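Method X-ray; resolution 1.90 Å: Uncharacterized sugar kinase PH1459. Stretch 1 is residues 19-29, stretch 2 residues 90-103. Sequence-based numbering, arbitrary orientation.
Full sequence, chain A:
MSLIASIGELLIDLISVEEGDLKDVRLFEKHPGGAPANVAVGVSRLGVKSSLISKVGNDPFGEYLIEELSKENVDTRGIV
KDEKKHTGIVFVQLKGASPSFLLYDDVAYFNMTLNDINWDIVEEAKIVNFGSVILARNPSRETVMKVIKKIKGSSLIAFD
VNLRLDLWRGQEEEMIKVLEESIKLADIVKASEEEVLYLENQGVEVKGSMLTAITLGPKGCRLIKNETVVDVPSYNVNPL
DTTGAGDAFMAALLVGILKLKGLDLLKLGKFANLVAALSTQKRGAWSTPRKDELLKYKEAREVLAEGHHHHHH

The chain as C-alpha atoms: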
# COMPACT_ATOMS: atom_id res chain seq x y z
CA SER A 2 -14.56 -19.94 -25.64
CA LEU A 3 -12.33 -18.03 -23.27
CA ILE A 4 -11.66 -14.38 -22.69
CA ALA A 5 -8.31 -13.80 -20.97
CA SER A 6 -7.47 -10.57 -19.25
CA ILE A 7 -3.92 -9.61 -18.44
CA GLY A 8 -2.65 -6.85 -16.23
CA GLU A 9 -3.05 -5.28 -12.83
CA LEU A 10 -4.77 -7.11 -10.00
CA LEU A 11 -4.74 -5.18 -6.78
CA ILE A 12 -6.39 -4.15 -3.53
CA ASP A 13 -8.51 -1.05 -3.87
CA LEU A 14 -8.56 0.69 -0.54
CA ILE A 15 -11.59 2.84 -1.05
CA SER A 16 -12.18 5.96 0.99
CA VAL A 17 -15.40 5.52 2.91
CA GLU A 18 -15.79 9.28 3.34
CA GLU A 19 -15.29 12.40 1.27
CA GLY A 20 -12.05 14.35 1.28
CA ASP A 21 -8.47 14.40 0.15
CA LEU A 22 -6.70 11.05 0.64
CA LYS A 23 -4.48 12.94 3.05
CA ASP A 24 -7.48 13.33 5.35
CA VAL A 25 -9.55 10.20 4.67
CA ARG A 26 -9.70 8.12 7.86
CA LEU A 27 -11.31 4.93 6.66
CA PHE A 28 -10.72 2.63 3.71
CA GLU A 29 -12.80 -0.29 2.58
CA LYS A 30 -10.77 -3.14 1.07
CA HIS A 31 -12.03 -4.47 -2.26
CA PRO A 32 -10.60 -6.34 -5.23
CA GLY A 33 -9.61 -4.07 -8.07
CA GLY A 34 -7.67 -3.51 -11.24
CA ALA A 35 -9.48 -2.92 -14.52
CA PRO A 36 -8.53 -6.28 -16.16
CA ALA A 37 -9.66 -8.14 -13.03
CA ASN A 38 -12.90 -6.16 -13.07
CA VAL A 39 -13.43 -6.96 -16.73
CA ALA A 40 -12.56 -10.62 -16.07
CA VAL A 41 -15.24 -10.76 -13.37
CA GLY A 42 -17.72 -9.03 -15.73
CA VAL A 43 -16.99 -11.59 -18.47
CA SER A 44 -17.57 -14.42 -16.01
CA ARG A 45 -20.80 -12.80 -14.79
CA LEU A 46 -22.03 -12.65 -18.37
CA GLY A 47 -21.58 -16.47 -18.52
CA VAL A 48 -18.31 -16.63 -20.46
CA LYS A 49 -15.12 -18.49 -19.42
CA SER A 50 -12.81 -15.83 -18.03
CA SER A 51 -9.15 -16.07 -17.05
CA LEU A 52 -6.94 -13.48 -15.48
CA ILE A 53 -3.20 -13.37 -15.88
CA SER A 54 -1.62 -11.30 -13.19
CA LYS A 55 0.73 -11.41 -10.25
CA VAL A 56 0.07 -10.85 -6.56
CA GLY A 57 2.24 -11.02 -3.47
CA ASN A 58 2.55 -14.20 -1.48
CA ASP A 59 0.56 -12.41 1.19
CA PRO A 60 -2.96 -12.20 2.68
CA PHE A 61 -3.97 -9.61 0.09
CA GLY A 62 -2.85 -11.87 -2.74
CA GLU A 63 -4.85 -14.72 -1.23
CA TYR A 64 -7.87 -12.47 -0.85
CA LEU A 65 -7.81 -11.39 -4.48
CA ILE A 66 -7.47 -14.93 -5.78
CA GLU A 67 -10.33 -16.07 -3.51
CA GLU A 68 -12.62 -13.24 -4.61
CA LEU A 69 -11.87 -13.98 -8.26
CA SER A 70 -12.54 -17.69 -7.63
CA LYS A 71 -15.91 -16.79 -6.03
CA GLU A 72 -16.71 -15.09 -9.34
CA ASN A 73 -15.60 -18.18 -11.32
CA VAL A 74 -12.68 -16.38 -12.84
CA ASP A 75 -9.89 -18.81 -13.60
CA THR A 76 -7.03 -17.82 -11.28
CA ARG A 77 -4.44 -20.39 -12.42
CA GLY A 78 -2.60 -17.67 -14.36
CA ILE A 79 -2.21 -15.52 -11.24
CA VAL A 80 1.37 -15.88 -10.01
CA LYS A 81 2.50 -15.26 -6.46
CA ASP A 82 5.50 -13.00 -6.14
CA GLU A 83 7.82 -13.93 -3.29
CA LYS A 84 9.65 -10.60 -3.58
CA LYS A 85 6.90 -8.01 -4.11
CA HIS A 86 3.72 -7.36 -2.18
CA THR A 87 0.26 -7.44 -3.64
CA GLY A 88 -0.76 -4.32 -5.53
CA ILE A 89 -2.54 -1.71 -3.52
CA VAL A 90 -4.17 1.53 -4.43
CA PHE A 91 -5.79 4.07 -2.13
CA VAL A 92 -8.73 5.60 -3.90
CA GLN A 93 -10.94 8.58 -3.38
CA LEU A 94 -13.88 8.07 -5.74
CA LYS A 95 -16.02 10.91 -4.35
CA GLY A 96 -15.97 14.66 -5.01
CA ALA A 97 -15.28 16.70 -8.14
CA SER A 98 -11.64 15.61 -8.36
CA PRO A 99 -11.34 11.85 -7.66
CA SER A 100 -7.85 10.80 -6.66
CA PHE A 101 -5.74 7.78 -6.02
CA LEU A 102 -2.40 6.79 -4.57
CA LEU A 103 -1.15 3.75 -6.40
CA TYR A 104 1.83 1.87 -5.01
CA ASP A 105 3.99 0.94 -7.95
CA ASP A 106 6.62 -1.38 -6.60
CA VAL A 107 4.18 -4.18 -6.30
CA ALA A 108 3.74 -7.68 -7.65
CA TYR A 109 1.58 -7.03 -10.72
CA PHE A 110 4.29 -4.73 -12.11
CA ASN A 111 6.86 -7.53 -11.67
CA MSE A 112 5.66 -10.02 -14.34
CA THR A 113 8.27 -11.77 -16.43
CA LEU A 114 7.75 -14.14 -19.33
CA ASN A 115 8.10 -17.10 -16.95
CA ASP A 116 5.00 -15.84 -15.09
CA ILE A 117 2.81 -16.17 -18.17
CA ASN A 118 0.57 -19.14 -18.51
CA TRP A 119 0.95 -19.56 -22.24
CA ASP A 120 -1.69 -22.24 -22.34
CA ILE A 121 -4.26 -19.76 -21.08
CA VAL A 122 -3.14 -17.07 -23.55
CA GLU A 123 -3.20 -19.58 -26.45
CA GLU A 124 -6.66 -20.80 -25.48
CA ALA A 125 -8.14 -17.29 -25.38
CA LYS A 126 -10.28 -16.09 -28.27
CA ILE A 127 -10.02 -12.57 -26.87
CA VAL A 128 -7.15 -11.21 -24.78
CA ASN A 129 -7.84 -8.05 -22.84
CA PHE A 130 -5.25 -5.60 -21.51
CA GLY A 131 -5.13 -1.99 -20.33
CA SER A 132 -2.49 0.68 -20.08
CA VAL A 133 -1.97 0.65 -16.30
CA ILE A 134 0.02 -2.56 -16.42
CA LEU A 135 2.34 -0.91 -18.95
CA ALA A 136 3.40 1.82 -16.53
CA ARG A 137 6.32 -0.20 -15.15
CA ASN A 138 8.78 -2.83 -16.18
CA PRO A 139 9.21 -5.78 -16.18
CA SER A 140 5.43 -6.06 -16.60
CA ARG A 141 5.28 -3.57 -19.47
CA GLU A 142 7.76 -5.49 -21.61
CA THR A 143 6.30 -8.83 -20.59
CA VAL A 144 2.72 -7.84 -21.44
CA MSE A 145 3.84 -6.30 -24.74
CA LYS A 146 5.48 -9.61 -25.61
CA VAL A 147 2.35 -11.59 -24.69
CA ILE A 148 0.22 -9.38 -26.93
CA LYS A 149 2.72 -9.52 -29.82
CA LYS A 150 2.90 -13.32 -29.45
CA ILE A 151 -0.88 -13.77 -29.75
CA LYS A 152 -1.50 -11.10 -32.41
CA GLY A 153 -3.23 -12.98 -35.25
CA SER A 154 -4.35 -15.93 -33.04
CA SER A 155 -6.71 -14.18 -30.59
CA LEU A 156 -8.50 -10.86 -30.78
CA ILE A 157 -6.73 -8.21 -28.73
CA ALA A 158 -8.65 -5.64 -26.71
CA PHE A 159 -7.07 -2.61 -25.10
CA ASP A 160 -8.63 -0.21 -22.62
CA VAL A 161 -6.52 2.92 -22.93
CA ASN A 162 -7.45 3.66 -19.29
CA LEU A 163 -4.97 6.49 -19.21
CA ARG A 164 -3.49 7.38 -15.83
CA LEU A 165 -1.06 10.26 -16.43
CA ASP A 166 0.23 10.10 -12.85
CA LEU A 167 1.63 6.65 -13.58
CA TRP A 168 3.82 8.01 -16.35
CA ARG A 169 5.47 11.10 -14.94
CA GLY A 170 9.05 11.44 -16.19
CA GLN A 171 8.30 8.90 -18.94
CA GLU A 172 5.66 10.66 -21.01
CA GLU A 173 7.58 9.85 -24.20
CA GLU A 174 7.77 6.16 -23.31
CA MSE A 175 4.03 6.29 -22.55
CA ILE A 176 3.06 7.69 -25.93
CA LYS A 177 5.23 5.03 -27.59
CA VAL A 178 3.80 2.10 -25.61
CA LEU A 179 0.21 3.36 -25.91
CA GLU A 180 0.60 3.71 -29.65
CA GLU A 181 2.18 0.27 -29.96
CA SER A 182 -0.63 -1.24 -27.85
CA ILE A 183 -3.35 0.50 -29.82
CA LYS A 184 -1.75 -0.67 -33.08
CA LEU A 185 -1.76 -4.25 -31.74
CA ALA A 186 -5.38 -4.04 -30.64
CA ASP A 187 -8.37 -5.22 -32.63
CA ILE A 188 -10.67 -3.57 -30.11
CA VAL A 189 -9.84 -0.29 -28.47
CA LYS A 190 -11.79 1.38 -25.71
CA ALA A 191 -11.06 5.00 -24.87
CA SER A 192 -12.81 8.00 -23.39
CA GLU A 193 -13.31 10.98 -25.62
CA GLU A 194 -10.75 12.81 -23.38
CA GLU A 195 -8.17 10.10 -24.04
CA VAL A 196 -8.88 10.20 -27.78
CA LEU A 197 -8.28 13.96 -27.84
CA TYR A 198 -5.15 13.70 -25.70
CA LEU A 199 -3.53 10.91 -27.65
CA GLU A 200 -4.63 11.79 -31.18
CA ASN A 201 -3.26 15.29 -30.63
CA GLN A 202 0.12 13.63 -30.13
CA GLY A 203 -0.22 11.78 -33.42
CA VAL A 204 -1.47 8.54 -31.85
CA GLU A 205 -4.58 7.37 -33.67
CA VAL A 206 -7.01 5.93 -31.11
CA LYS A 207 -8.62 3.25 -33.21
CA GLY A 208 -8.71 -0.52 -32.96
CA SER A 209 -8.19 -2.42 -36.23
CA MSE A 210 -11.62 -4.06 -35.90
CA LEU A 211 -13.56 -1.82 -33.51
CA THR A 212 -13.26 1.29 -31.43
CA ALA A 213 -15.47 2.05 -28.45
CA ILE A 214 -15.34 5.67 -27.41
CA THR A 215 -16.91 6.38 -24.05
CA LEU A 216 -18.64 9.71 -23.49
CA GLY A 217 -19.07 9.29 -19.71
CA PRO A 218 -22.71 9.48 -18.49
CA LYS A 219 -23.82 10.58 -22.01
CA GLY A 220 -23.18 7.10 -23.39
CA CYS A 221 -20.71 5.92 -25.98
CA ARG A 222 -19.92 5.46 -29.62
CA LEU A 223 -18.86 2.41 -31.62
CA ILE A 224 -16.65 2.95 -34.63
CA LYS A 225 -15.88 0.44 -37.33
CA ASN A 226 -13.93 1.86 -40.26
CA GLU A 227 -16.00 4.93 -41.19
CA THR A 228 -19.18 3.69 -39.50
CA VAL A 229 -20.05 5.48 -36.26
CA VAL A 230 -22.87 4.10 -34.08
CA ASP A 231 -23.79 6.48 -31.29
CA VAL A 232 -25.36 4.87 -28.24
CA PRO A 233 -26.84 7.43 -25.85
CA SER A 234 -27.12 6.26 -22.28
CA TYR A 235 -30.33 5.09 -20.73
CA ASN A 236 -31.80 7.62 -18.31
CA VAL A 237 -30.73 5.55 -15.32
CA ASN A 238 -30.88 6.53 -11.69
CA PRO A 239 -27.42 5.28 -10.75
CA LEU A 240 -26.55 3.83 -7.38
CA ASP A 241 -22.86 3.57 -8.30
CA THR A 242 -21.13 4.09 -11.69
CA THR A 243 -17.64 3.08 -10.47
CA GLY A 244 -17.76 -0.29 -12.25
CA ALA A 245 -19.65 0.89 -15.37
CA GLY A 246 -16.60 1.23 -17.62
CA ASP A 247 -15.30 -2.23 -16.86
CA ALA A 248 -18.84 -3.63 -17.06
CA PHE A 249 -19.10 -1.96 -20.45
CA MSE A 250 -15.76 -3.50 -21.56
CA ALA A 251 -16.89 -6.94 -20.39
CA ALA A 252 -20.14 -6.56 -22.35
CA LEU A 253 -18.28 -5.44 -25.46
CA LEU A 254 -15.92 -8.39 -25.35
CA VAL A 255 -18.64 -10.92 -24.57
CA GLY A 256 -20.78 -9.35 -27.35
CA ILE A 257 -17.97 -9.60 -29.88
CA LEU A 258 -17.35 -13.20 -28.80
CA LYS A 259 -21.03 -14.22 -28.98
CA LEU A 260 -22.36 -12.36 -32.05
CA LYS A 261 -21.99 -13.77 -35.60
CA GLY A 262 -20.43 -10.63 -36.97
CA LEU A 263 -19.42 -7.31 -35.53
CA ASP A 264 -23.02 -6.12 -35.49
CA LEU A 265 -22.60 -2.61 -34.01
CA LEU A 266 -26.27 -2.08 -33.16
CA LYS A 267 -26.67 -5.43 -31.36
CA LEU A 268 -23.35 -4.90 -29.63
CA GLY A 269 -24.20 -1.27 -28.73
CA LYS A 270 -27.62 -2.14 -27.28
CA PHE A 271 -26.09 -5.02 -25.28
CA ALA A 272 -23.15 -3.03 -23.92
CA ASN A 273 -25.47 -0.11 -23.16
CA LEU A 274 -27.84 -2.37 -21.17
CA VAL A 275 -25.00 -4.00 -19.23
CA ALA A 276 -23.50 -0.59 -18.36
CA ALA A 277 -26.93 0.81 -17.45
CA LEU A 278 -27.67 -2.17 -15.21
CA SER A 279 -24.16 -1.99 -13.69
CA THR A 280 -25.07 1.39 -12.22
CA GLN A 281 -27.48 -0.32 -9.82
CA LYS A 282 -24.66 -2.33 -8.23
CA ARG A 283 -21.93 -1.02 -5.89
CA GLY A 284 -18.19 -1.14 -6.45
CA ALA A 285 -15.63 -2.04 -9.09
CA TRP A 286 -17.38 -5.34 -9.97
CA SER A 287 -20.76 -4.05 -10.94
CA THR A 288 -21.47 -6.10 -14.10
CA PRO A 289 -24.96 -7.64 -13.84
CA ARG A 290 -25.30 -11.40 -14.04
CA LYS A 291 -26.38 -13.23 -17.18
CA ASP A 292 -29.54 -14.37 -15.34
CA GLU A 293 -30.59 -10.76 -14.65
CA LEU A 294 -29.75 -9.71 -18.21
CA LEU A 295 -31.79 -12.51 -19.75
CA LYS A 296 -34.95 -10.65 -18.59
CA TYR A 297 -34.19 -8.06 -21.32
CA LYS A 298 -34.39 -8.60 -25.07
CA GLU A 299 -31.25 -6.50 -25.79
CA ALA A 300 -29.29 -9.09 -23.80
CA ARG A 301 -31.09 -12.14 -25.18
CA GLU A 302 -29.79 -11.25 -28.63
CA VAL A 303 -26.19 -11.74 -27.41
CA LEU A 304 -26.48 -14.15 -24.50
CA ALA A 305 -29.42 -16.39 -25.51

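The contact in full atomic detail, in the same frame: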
# COMPACT_ATOMS: atom_id res chain seq x y z
N GLU A 19 -15.81 11.37 2.16
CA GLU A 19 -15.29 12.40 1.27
C GLU A 19 -14.01 13.01 1.81
O GLU A 19 -13.71 12.91 3.00
CB GLU A 19 -16.35 13.48 1.03
CG GLU A 19 -17.56 12.88 0.32
CD GLU A 19 -18.12 13.76 -0.78
OE1 GLU A 19 -17.35 14.28 -1.62
OE2 GLU A 19 -19.36 13.89 -0.81
N GLY A 20 -13.25 13.62 0.91
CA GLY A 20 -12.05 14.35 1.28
C GLY A 20 -10.81 13.90 0.54
O GLY A 20 -10.78 12.84 -0.10
N ASP A 21 -9.77 14.73 0.65
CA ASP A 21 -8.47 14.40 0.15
C ASP A 21 -8.01 13.11 0.83
O ASP A 21 -8.31 12.90 2.01
CB ASP A 21 -7.49 15.54 0.44
CG ASP A 21 -7.88 16.86 -0.24
OD1 ASP A 21 -7.41 17.91 0.23
OD2 ASP A 21 -8.62 16.86 -1.26
N LEU A 22 -7.34 12.25 0.08
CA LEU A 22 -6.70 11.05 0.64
C LEU A 22 -5.87 11.34 1.87
O LEU A 22 -5.79 10.51 2.78
CB LEU A 22 -5.78 10.38 -0.39
CG LEU A 22 -6.47 9.62 -1.50
CD1 LEU A 22 -5.42 9.21 -2.53
CD2 LEU A 22 -7.21 8.42 -0.91
N LYS A 23 -5.23 12.50 1.89
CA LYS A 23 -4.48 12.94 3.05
C LYS A 23 -5.33 12.79 4.31
O LYS A 23 -4.83 12.33 5.36
CB LYS A 23 -4.02 14.38 2.88
CG LYS A 23 -3.18 14.94 4.02
CD LYS A 23 -2.66 16.32 3.67
CE LYS A 23 -3.76 17.37 3.83
NZ LYS A 23 -3.30 18.71 3.38
N ASP A 24 -6.61 13.16 4.20
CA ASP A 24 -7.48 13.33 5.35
C ASP A 24 -8.46 12.18 5.58
O ASP A 24 -9.03 12.07 6.66
CB ASP A 24 -8.26 14.64 5.24
CG ASP A 24 -7.35 15.83 5.04
OD1 ASP A 24 -6.42 16.03 5.84
OD2 ASP A 24 -7.57 16.55 4.04
N VAL A 25 -8.66 11.35 4.56
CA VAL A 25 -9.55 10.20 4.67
C VAL A 25 -9.07 9.26 5.78
O VAL A 25 -7.91 8.89 5.84
CB VAL A 25 -9.72 9.45 3.34
CG1 VAL A 25 -10.48 8.12 3.58
CG2 VAL A 25 -10.49 10.30 2.35
N ARG A 26 -10.01 8.88 6.66
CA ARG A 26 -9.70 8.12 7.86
C ARG A 26 -9.89 6.64 7.63
O ARG A 26 -9.23 5.83 8.26
CB ARG A 26 -10.63 8.52 9.02
CG ARG A 26 -10.46 9.93 9.55
CD ARG A 26 -11.68 10.33 10.40
NE ARG A 26 -12.79 10.82 9.58
CZ ARG A 26 -13.76 11.61 10.02
NH1 ARG A 26 -13.80 12.00 11.29
NH2 ARG A 26 -14.70 12.02 9.18
N LEU A 27 -10.84 6.30 6.77
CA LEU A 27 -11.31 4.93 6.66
C LEU A 27 -11.30 4.45 5.22
O LEU A 27 -11.79 5.13 4.33
CB LEU A 27 -12.75 4.79 7.17
CG LEU A 27 -13.22 4.51 8.61
CD1 LEU A 27 -12.28 3.68 9.47
CD2 LEU A 27 -13.68 5.78 9.32
N PHE A 28 -10.79 3.25 5.02
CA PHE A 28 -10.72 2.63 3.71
C PHE A 28 -11.30 1.24 3.75
O PHE A 28 -10.88 0.40 4.56
CB PHE A 28 -9.27 2.53 3.25
CG PHE A 28 -8.61 3.85 3.11
CD1 PHE A 28 -8.74 4.58 1.94
CD2 PHE A 28 -7.86 4.38 4.16
CE1 PHE A 28 -8.11 5.81 1.80
CE2 PHE A 28 -7.23 5.61 4.03
CZ PHE A 28 -7.35 6.33 2.85
N GLU A 29 -12.28 1.02 2.87
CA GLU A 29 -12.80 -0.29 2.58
C GLU A 29 -11.91 -1.05 1.58
O GLU A 29 -11.55 -0.51 0.53
CB GLU A 29 -14.19 -0.16 1.98
CG GLU A 29 -15.28 -0.71 2.84
CD GLU A 29 -16.53 -0.99 2.03
OE1 GLU A 29 -16.95 -0.09 1.31
OE2 GLU A 29 -17.05 -2.12 2.11
N VAL A 90 -3.91 0.17 -4.08
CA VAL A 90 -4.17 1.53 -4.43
C VAL A 90 -5.16 2.10 -3.43
O VAL A 90 -6.12 1.44 -3.07
CB VAL A 90 -4.63 1.70 -5.92
CG1 VAL A 90 -5.84 0.88 -6.21
CG2 VAL A 90 -4.90 3.20 -6.26
N PHE A 91 -4.88 3.32 -2.98
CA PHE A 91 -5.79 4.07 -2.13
C PHE A 91 -6.57 5.00 -3.03
O PHE A 91 -5.98 5.70 -3.85
CB PHE A 91 -5.00 4.85 -1.08
CG PHE A 91 -4.23 3.96 -0.15
CD1 PHE A 91 -4.82 3.51 1.05
CD2 PHE A 91 -2.95 3.53 -0.48
CE1 PHE A 91 -4.13 2.67 1.90
CE2 PHE A 91 -2.25 2.68 0.38
CZ PHE A 91 -2.85 2.25 1.56
N VAL A 92 -7.88 4.96 -2.92
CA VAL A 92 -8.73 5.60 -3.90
C VAL A 92 -9.72 6.51 -3.21
O VAL A 92 -10.31 6.16 -2.18
CB VAL A 92 -9.42 4.55 -4.86
CG1 VAL A 92 -8.44 3.49 -5.28
CG2 VAL A 92 -10.53 3.86 -4.18
N GLN A 93 -9.82 7.72 -3.73
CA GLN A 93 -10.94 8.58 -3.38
C GLN A 93 -11.81 8.70 -4.63
O GLN A 93 -11.44 9.36 -5.60
CB GLN A 93 -10.49 9.95 -2.87
CG GLN A 93 -11.64 10.92 -2.57
CD GLN A 93 -12.71 10.31 -1.66
OE1 GLN A 93 -13.58 9.58 -2.12
NE2 GLN A 93 -12.66 10.65 -0.37
N LEU A 94 -12.97 8.05 -4.59
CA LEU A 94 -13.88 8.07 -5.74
C LEU A 94 -14.81 9.28 -5.71
O LEU A 94 -15.34 9.67 -6.74
CB LEU A 94 -14.69 6.77 -5.83
CG LEU A 94 -13.93 5.45 -6.01
CD1 LEU A 94 -14.86 4.25 -5.77
CD2 LEU A 94 -13.27 5.36 -7.39
N LYS A 95 -15.01 9.86 -4.52
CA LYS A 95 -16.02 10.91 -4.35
C LYS A 95 -15.47 12.32 -4.62
O LYS A 95 -14.25 12.53 -4.68
CB LYS A 95 -16.63 10.86 -2.95
CG LYS A 95 -17.20 9.51 -2.54
CD LYS A 95 -17.26 9.38 -1.02
CE LYS A 95 -17.69 7.97 -0.59
NZ LYS A 95 -16.72 6.91 -1.02
N GLY A 96 -16.37 13.28 -4.79
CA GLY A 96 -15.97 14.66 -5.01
C GLY A 96 -15.72 14.95 -6.48
O GLY A 96 -15.74 14.04 -7.32
N ALA A 97 -15.47 16.23 -6.77
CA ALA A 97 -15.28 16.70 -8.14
C ALA A 97 -13.99 16.21 -8.76
O ALA A 97 -13.91 16.03 -9.99
CB ALA A 97 -15.36 18.22 -8.20
N SER A 98 -12.97 15.99 -7.92
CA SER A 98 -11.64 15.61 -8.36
C SER A 98 -11.20 14.29 -7.72
O SER A 98 -10.40 14.30 -6.78
CB SER A 98 -10.61 16.70 -8.01
OG SER A 98 -11.11 18.00 -8.30
N PRO A 99 -11.72 13.14 -8.23
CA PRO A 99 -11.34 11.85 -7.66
C PRO A 99 -9.85 11.59 -7.76
O PRO A 99 -9.21 11.95 -8.77
CB PRO A 99 -12.11 10.84 -8.53
CG PRO A 99 -12.44 11.57 -9.78
CD PRO A 99 -12.66 12.99 -9.35
N SER A 100 -9.29 10.96 -6.73
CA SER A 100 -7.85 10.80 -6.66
C SER A 100 -7.49 9.40 -6.24
O SER A 100 -8.32 8.63 -5.75
CB SER A 100 -7.25 11.81 -5.68
OG SER A 100 -7.73 11.57 -4.37
N PHE A 101 -6.22 9.06 -6.46
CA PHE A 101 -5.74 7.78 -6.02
C PHE A 101 -4.25 7.87 -5.68
O PHE A 101 -3.55 8.78 -6.12
CB PHE A 101 -6.03 6.70 -7.06
CG PHE A 101 -5.36 6.93 -8.35
CD1 PHE A 101 -4.12 6.35 -8.61
CD2 PHE A 101 -5.94 7.75 -9.32
CE1 PHE A 101 -3.47 6.57 -9.81
CE2 PHE A 101 -5.29 7.99 -10.51
CZ PHE A 101 -4.06 7.39 -10.76
N LEU A 102 -3.81 6.93 -4.87
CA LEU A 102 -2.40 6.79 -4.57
C LEU A 102 -2.10 5.35 -4.81
O LEU A 102 -2.49 4.49 -4.02
CB LEU A 102 -2.08 7.18 -3.14
CG LEU A 102 -0.66 6.93 -2.63
CD1 LEU A 102 0.43 7.63 -3.48
CD2 LEU A 102 -0.60 7.37 -1.18
N LEU A 103 -1.46 5.10 -5.94
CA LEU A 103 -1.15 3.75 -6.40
C LEU A 103 0.29 3.46 -6.05
O LEU A 103 1.18 4.25 -6.37
CB LEU A 103 -1.38 3.63 -7.91
CG LEU A 103 -1.09 2.28 -8.57
CD1 LEU A 103 -2.07 2.06 -9.70
CD2 LEU A 103 0.38 2.22 -9.07
O HOH W 1 -6.69 12.95 -2.62

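Leu22 forms the apolar centre of the contact. Its CA-to-CB bond points sideways, but the chi1 m, chi2 t rotamer carries the end of the side chain onto the paired strands 90-93 and 100-103, and it has the largest area covered by the opposing stretch of any residue here. Leu22 CD1 approaches Leu102 CB at 4.0 Å and Leu22 CD2 approaches Phe91 CB at 4.2 Å, so the forked end spans both strands. It also rests on their backbone: Leu22 CD1 lies 3.6 Å from Leu102 N, which already donates to Phe91 O (N to O 2.7 Å). A branched apolar side chain suits this surface, where the backbone N and O atoms of Phe91, Leu102, Gln93 and Ser100 are already paired between the strands.

Beside it, Phe28 and Phe91 both point toward the opposite stretch and meet edge-to-face. The ring centroids are 5.4 Å apart and the planes lie at 77°; Phe91 CD1 sits over a face of Phe28, 4.1 Å from Phe28 CE1. Both residues are buried, where a flat apolar ring needs no polar partner and can offer a face or an edge to its neighbour.

Farther out, polar groups take over. Gln93 NE2 donates to Gly20 O at 2.9 Å with an N-H...O angle of 155°, the one direct hydrogen bond between the stretches. At the other end of the same amide, Gln93 OE1 accepts from Lys95 N at 2.8 Å, which helps to fix the group's orientation. Val25 CG2 packs 3.5 Å from Gln93 NE2. Gly20 adopts phi/psi of 126/167°, where a CB would be jammed against the preceding carbonyl.

A water adds an indirect link, accepting from Leu22 N at 2.9 Å and lying 2.5 Å from Ser100 OG. At the exposed margin, Glu19 OE1 reaches within 3.7 Å of Lys95 CB and 3.5 Å of Gly96 N, but the latter angle is too poor for a hydrogen bond. In total, 481 Å² is buried, both sides summed.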